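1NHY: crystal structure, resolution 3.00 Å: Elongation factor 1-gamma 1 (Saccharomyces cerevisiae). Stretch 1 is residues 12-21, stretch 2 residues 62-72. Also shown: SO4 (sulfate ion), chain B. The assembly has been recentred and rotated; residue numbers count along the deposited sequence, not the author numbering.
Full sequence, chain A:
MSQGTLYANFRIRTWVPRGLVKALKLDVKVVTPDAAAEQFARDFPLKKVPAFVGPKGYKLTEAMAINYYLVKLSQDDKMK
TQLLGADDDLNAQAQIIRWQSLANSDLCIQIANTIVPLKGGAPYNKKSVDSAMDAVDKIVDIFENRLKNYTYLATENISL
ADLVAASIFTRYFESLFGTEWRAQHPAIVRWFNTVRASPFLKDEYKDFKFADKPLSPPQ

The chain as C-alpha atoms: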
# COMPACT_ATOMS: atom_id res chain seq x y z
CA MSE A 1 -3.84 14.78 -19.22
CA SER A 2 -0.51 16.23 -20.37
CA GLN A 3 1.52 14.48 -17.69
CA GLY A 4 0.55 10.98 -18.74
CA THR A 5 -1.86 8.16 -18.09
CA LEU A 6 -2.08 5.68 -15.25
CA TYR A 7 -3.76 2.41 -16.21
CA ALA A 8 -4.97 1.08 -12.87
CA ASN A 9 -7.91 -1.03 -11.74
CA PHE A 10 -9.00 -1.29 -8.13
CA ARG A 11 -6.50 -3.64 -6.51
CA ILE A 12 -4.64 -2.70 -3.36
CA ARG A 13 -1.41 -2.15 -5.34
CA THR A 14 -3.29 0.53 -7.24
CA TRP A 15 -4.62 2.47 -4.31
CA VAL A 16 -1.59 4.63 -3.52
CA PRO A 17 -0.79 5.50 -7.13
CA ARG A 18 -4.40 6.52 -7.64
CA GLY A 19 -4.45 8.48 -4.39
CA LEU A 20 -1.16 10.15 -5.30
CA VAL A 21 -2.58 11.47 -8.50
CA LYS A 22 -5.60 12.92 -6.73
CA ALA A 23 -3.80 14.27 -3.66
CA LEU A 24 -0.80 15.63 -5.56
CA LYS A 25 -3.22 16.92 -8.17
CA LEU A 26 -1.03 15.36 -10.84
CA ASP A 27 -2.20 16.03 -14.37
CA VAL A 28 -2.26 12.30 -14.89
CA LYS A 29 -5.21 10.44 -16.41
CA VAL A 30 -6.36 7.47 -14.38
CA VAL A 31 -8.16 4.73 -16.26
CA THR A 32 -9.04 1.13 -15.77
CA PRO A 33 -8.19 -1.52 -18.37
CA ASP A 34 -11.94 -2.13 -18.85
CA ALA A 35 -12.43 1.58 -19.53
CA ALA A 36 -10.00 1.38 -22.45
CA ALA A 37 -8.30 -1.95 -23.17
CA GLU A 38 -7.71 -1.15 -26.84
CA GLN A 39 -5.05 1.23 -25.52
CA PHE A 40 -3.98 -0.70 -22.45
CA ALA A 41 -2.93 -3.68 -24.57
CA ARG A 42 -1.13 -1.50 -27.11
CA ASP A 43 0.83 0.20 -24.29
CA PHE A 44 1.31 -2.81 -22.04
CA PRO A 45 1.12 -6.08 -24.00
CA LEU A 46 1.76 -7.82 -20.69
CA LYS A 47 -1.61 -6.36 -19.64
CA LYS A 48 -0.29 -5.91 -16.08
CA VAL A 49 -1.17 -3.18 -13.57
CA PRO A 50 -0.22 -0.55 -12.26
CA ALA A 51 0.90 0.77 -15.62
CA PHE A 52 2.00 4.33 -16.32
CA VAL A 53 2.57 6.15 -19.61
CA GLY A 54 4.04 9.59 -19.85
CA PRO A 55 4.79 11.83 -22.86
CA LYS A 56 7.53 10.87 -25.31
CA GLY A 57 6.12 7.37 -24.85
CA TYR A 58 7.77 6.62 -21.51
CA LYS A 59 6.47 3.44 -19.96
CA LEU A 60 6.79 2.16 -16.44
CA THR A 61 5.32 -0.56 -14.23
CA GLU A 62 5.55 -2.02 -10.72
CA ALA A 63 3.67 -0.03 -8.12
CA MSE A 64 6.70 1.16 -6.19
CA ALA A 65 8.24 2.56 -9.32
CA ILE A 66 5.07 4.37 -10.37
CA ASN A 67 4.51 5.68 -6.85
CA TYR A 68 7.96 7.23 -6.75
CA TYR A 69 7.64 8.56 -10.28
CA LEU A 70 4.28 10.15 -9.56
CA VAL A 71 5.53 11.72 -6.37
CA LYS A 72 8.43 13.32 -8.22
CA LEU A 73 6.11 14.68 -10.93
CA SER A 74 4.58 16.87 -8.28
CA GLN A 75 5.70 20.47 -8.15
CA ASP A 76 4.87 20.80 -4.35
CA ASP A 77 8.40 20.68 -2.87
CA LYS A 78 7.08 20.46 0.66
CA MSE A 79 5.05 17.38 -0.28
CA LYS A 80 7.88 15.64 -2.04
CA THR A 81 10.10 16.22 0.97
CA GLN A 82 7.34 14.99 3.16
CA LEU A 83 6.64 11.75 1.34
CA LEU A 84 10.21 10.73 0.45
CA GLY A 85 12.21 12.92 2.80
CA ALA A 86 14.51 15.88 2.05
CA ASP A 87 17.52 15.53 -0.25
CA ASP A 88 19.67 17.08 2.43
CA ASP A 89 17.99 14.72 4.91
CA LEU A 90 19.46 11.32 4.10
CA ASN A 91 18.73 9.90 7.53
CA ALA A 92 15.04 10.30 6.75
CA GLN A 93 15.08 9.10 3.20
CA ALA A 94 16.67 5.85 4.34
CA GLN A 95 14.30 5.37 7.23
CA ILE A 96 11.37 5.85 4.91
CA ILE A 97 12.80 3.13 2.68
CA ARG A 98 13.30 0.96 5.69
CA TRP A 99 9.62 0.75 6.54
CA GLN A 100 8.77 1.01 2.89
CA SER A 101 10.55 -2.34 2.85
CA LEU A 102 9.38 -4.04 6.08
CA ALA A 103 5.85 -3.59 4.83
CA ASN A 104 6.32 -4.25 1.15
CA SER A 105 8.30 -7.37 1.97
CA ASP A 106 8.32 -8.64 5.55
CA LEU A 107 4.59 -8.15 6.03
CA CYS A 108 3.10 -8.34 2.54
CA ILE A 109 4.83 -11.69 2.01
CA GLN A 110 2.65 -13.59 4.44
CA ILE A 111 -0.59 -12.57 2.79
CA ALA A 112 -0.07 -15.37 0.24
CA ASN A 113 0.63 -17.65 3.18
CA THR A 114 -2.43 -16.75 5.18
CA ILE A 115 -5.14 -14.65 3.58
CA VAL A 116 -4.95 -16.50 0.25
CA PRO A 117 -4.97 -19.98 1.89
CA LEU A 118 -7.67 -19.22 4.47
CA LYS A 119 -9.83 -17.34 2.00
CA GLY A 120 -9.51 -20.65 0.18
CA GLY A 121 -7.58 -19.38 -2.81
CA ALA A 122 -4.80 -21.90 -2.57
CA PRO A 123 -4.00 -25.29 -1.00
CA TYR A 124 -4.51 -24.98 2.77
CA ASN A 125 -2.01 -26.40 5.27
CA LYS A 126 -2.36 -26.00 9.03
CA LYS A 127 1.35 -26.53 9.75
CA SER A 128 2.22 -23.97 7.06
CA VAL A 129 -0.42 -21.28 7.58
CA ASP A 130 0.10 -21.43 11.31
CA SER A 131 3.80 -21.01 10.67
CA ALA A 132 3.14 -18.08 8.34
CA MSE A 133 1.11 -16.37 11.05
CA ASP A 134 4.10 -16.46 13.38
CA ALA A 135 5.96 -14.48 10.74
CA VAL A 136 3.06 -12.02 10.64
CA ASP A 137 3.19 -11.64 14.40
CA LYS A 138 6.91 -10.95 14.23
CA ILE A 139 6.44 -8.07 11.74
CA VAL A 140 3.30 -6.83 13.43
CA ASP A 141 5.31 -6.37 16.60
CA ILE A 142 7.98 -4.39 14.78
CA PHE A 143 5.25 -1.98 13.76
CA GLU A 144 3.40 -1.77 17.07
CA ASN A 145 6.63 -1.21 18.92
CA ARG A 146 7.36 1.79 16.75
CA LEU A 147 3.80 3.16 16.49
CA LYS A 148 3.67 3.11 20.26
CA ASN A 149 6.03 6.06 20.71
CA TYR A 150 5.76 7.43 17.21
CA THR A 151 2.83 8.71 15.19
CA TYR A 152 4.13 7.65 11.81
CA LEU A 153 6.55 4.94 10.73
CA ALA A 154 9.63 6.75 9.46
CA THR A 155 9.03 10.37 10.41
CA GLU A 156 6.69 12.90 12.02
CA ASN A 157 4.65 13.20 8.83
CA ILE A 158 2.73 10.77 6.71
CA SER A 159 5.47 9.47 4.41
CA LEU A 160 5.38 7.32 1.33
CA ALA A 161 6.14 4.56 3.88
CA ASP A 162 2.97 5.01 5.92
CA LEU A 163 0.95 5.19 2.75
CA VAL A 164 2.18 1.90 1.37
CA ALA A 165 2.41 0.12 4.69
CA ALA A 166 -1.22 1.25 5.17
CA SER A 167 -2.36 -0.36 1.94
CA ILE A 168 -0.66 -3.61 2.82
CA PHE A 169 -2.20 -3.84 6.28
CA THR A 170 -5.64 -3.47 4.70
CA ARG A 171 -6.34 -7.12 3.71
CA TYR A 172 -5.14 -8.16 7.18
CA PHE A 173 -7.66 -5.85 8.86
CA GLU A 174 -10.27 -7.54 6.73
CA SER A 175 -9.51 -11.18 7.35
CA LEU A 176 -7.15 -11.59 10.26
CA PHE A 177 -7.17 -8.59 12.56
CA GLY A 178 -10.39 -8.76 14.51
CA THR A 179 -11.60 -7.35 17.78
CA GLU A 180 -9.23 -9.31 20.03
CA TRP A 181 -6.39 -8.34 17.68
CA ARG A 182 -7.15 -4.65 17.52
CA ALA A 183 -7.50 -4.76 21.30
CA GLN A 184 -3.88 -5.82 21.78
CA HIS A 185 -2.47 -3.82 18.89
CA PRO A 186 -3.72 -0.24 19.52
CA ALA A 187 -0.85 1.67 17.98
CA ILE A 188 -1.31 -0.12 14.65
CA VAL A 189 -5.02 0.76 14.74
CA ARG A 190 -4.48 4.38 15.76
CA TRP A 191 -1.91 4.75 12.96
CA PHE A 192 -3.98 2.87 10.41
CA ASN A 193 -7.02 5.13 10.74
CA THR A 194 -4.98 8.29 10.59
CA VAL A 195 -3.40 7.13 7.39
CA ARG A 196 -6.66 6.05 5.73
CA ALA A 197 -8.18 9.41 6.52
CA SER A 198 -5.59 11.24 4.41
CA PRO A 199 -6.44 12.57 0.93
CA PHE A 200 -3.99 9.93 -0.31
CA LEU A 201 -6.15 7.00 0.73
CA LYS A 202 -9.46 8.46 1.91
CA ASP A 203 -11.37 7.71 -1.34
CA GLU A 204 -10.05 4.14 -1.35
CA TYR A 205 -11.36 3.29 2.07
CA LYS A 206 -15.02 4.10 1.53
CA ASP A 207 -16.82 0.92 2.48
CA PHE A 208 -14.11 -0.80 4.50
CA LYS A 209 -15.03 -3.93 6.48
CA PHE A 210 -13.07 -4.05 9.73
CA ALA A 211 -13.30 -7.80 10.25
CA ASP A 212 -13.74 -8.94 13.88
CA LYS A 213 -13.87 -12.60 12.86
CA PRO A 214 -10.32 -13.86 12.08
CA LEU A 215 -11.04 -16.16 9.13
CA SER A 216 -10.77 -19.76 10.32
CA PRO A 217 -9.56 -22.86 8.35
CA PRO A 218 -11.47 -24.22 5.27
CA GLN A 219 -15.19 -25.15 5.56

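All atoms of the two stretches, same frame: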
# COMPACT_ATOMS: atom_id res chain seq x y z
N ILE A 12 -5.43 -3.40 -4.35
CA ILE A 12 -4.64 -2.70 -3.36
C ILE A 12 -3.39 -2.01 -3.93
O ILE A 12 -3.12 -0.84 -3.63
CB ILE A 12 -4.25 -3.65 -2.23
CG1 ILE A 12 -5.46 -3.90 -1.34
CG2 ILE A 12 -3.16 -3.05 -1.37
CD1 ILE A 12 -5.88 -2.66 -0.58
N ARG A 13 -2.63 -2.72 -4.77
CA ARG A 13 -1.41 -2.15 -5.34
C ARG A 13 -1.67 -0.90 -6.18
O ARG A 13 -0.74 -0.20 -6.57
CB ARG A 13 -0.67 -3.20 -6.18
CG ARG A 13 -1.41 -3.65 -7.41
CD ARG A 13 -0.67 -4.76 -8.13
NE ARG A 13 -1.59 -5.45 -9.04
CZ ARG A 13 -1.27 -6.49 -9.81
NH1 ARG A 13 -0.03 -6.98 -9.80
NH2 ARG A 13 -2.19 -7.04 -10.61
N THR A 14 -2.93 -0.62 -6.45
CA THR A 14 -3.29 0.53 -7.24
C THR A 14 -3.74 1.71 -6.40
O THR A 14 -3.73 2.85 -6.84
CB THR A 14 -4.41 0.19 -8.20
OG1 THR A 14 -3.88 -0.60 -9.26
CG2 THR A 14 -5.03 1.45 -8.75
N TRP A 15 -4.13 1.42 -5.17
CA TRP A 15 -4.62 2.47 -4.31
C TRP A 15 -3.71 3.68 -4.18
O TRP A 15 -4.10 4.79 -4.54
CB TRP A 15 -4.94 1.87 -2.94
CG TRP A 15 -6.10 0.91 -2.96
CD1 TRP A 15 -6.63 0.25 -4.04
CD2 TRP A 15 -6.86 0.46 -1.83
NE1 TRP A 15 -7.66 -0.57 -3.66
CE2 TRP A 15 -7.82 -0.46 -2.30
CE3 TRP A 15 -6.81 0.75 -0.46
CZ2 TRP A 15 -8.72 -1.09 -1.45
CZ3 TRP A 15 -7.71 0.12 0.39
CH2 TRP A 15 -8.65 -0.79 -0.11
N VAL A 16 -2.49 3.49 -3.67
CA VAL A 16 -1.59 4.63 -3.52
C VAL A 16 -1.37 5.41 -4.80
O VAL A 16 -1.52 6.62 -4.81
CB VAL A 16 -0.23 4.21 -2.92
CG1 VAL A 16 0.73 5.40 -2.94
CG2 VAL A 16 -0.43 3.73 -1.49
N PRO A 17 -1.00 4.74 -5.90
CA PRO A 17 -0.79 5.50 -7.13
C PRO A 17 -1.99 6.38 -7.43
O PRO A 17 -1.84 7.57 -7.72
CB PRO A 17 -0.61 4.42 -8.18
CG PRO A 17 0.10 3.35 -7.39
CD PRO A 17 -0.64 3.32 -6.08
N ARG A 18 -3.18 5.78 -7.36
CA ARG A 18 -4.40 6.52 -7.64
C ARG A 18 -4.55 7.69 -6.67
O ARG A 18 -4.83 8.82 -7.10
CB ARG A 18 -5.62 5.60 -7.55
CG ARG A 18 -6.91 6.32 -7.95
CD ARG A 18 -8.09 5.38 -7.98
NE ARG A 18 -8.06 4.53 -9.15
CZ ARG A 18 -7.91 3.21 -9.12
NH1 ARG A 18 -7.79 2.58 -7.95
NH2 ARG A 18 -7.90 2.53 -10.26
N GLY A 19 -4.36 7.42 -5.38
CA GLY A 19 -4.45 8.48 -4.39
C GLY A 19 -3.44 9.59 -4.63
O GLY A 19 -3.74 10.77 -4.46
N LEU A 20 -2.23 9.21 -5.04
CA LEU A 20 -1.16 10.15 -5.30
C LEU A 20 -1.55 11.11 -6.38
O LEU A 20 -1.27 12.31 -6.28
CB LEU A 20 0.11 9.42 -5.74
CG LEU A 20 0.92 8.73 -4.63
CD1 LEU A 20 2.03 7.91 -5.26
CD2 LEU A 20 1.47 9.78 -3.68
N VAL A 21 -2.17 10.60 -7.42
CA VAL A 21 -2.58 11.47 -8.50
C VAL A 21 -3.57 12.49 -7.97
O VAL A 21 -3.39 13.69 -8.16
CB VAL A 21 -3.21 10.68 -9.62
CG1 VAL A 21 -3.47 11.58 -10.81
CG2 VAL A 21 -2.27 9.54 -9.98
N GLU A 62 5.20 -1.69 -12.10
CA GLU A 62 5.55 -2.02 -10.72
C GLU A 62 5.14 -0.82 -9.89
O GLU A 62 5.62 0.30 -10.09
CB GLU A 62 7.04 -2.30 -10.57
CG GLU A 62 7.57 -3.41 -11.47
CD GLU A 62 6.77 -4.71 -11.40
OE1 GLU A 62 6.55 -5.23 -10.28
OE2 GLU A 62 6.38 -5.22 -12.49
N ALA A 63 4.21 -1.07 -8.97
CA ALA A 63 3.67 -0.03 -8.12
C ALA A 63 4.75 0.88 -7.60
O ALA A 63 4.80 2.05 -7.98
CB ALA A 63 2.90 -0.66 -6.98
N MSE A 64 5.63 0.35 -6.76
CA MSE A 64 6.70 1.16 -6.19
C MSE A 64 7.27 2.15 -7.17
O MSE A 64 7.33 3.35 -6.89
CB MSE A 64 7.82 0.28 -5.67
CG MSE A 64 7.47 -0.43 -4.39
SE MSE A 64 6.84 0.84 -3.04
CE MSE A 64 8.05 2.32 -3.41
N ALA A 65 7.68 1.67 -8.33
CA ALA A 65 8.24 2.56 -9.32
C ALA A 65 7.27 3.69 -9.65
O ALA A 65 7.62 4.86 -9.54
CB ALA A 65 8.58 1.79 -10.57
N ILE A 66 6.04 3.35 -10.04
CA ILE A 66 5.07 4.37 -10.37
C ILE A 66 4.84 5.35 -9.22
O ILE A 66 4.81 6.57 -9.44
CB ILE A 66 3.75 3.75 -10.81
CG1 ILE A 66 4.00 2.91 -12.06
CG2 ILE A 66 2.73 4.83 -11.11
CD1 ILE A 66 3.01 1.85 -12.29
N ASN A 67 4.71 4.83 -8.01
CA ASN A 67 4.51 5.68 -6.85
C ASN A 67 5.57 6.74 -6.76
O ASN A 67 5.28 7.92 -6.65
CB ASN A 67 4.52 4.85 -5.58
CG ASN A 67 3.21 4.14 -5.35
OD1 ASN A 67 3.14 3.16 -4.61
ND2 ASN A 67 2.15 4.64 -5.97
N TYR A 68 6.82 6.31 -6.83
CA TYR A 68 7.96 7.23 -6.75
C TYR A 68 7.93 8.22 -7.91
O TYR A 68 8.11 9.43 -7.71
CB TYR A 68 9.27 6.44 -6.81
CG TYR A 68 10.50 7.30 -6.91
CD1 TYR A 68 11.06 7.90 -5.77
CD2 TYR A 68 11.12 7.53 -8.14
CE1 TYR A 68 12.19 8.70 -5.87
CE2 TYR A 68 12.25 8.33 -8.25
CZ TYR A 68 12.78 8.90 -7.11
OH TYR A 68 13.91 9.68 -7.21
N TYR A 69 7.70 7.71 -9.11
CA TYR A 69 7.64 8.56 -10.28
C TYR A 69 6.57 9.63 -10.06
O TYR A 69 6.85 10.83 -10.16
CB TYR A 69 7.28 7.73 -11.51
CG TYR A 69 7.46 8.50 -12.79
CD1 TYR A 69 8.68 8.51 -13.45
CD2 TYR A 69 6.39 9.22 -13.36
CE1 TYR A 69 8.86 9.20 -14.65
CE2 TYR A 69 6.55 9.91 -14.55
CZ TYR A 69 7.79 9.89 -15.20
OH TYR A 69 7.95 10.51 -16.41
N LEU A 70 5.35 9.20 -9.78
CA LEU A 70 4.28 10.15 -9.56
C LEU A 70 4.68 11.19 -8.52
O LEU A 70 4.56 12.39 -8.76
CB LEU A 70 3.01 9.46 -9.10
CG LEU A 70 2.46 8.49 -10.12
CD1 LEU A 70 1.46 7.62 -9.41
CD2 LEU A 70 1.84 9.22 -11.30
N VAL A 71 5.16 10.74 -7.38
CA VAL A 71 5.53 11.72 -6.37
C VAL A 71 6.46 12.79 -6.91
O VAL A 71 6.26 13.97 -6.66
CB VAL A 71 6.22 11.11 -5.16
CG1 VAL A 71 6.68 12.22 -4.24
CG2 VAL A 71 5.26 10.19 -4.43
N LYS A 72 7.47 12.37 -7.66
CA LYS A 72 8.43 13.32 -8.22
C LYS A 72 7.83 14.26 -9.26
O LYS A 72 8.36 15.34 -9.47
CB LYS A 72 9.61 12.57 -8.84
CG LYS A 72 10.50 11.84 -7.83
CD LYS A 72 11.25 12.80 -6.93
CE LYS A 72 12.27 12.06 -6.11
NZ LYS A 72 12.96 12.98 -5.16
S SO4 B . -6.14 -7.56 -3.95
O1 SO4 B . -5.00 -6.72 -4.37
O2 SO4 B . -6.27 -8.71 -4.87
O3 SO4 B . -5.92 -8.06 -2.56
O4 SO4 B . -7.38 -6.76 -3.98

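The helical part of the first stretch and the helix that begins at Ala-63 lie side by side and run in nearly the same direction, with 7° between their axes and a closest approach of 9.2 Å. No hydrogen bond joins them. The contact is one of side-chain packing, and it buries 355 Å² summed over both sides. The backbones are in step, Arg-13 facing Ala-63, Pro-17 facing Asn-67 and Leu-20 facing Leu-70; the CA atoms of Pro-17 and Asn-67 are 5.3 Å apart, those of Leu-20 and Leu-70 6.9 Å.

Leu-20 has the most surface covered, 64 Å². Its CA-to-CB bond points toward the second helix, and in the m,t rotamer its CD1 lies 4.2 Å from CD1 of Leu-70, and CG2 of Val-71 lies close to both of its methyls, 3.9 Å from CD2 and 4.0 Å from CD1. A branched, flexible aliphatic side chain suits this place, since it can touch several residues at once and brings no polar group of its own into the buried layer. Leu-70, also m,t and also directed toward its partner, answers with 52 Å². Its CD1 is a meeting point for three residues of the first helix: besides Leu-20, it packs 4.0 Å from CB of Pro-17 and 4.2 Å from CG2 of Val-21. The same methyl sits 3.7 Å from the backbone O of Pro-17. That oxygen accepts a hydrogen bond from Val-21 N at 3.1 Å within its own helix, so the methyl covers a carbonyl that is already paired.

Asn-67, with 57 Å² covered, is the polar member of this otherwise largely aliphatic contact. Its CA-to-CB bond points sideways, but the end of the side chain comes nearer and enters the first helix's surface beside Val-16, Pro-17 and Leu-20. ND2 lies 3.4 Å from CG1 of Val-16 and 3.3 Å from CD1 of Leu-20. It is also 3.2 Å from Pro-17 N, but the proline nitrogen has no hydrogen to share and the pair is not a hydrogen bond. The modelled 2.8 Å between ND2 and CG of Pro-17 is too close, and at 3.00 Å resolution the exact fit of the amide deserves little weight. Pro-17 offers an apolar ring to the neighbouring helix, with 50 Å² of the residue covered; the helix is kinked where Pro-17 N has no hydrogen bond to the preceding turn. CB of Pro-17 also touches CG2 of Ile-66 at 4.5 Å.

Nearer the start of the helices the contact rests on one pair. Ala-63, just after the N-cap residue Glu-62, directs its CB toward the first helix, where it rests 3.7 Å from the backbone O of Arg-13. The small methyl fits close to the main chain, and the CA-to-CB bond of Arg-13 points sideways, with its CB 4.5 Å from that of Ala-63. The CA-to-CB bonds of Trp-15 and Arg-18 point away from the second stretch, as do those of Met-64 and Tyr-68 from the first, and none of the four has any surface covered across the contact.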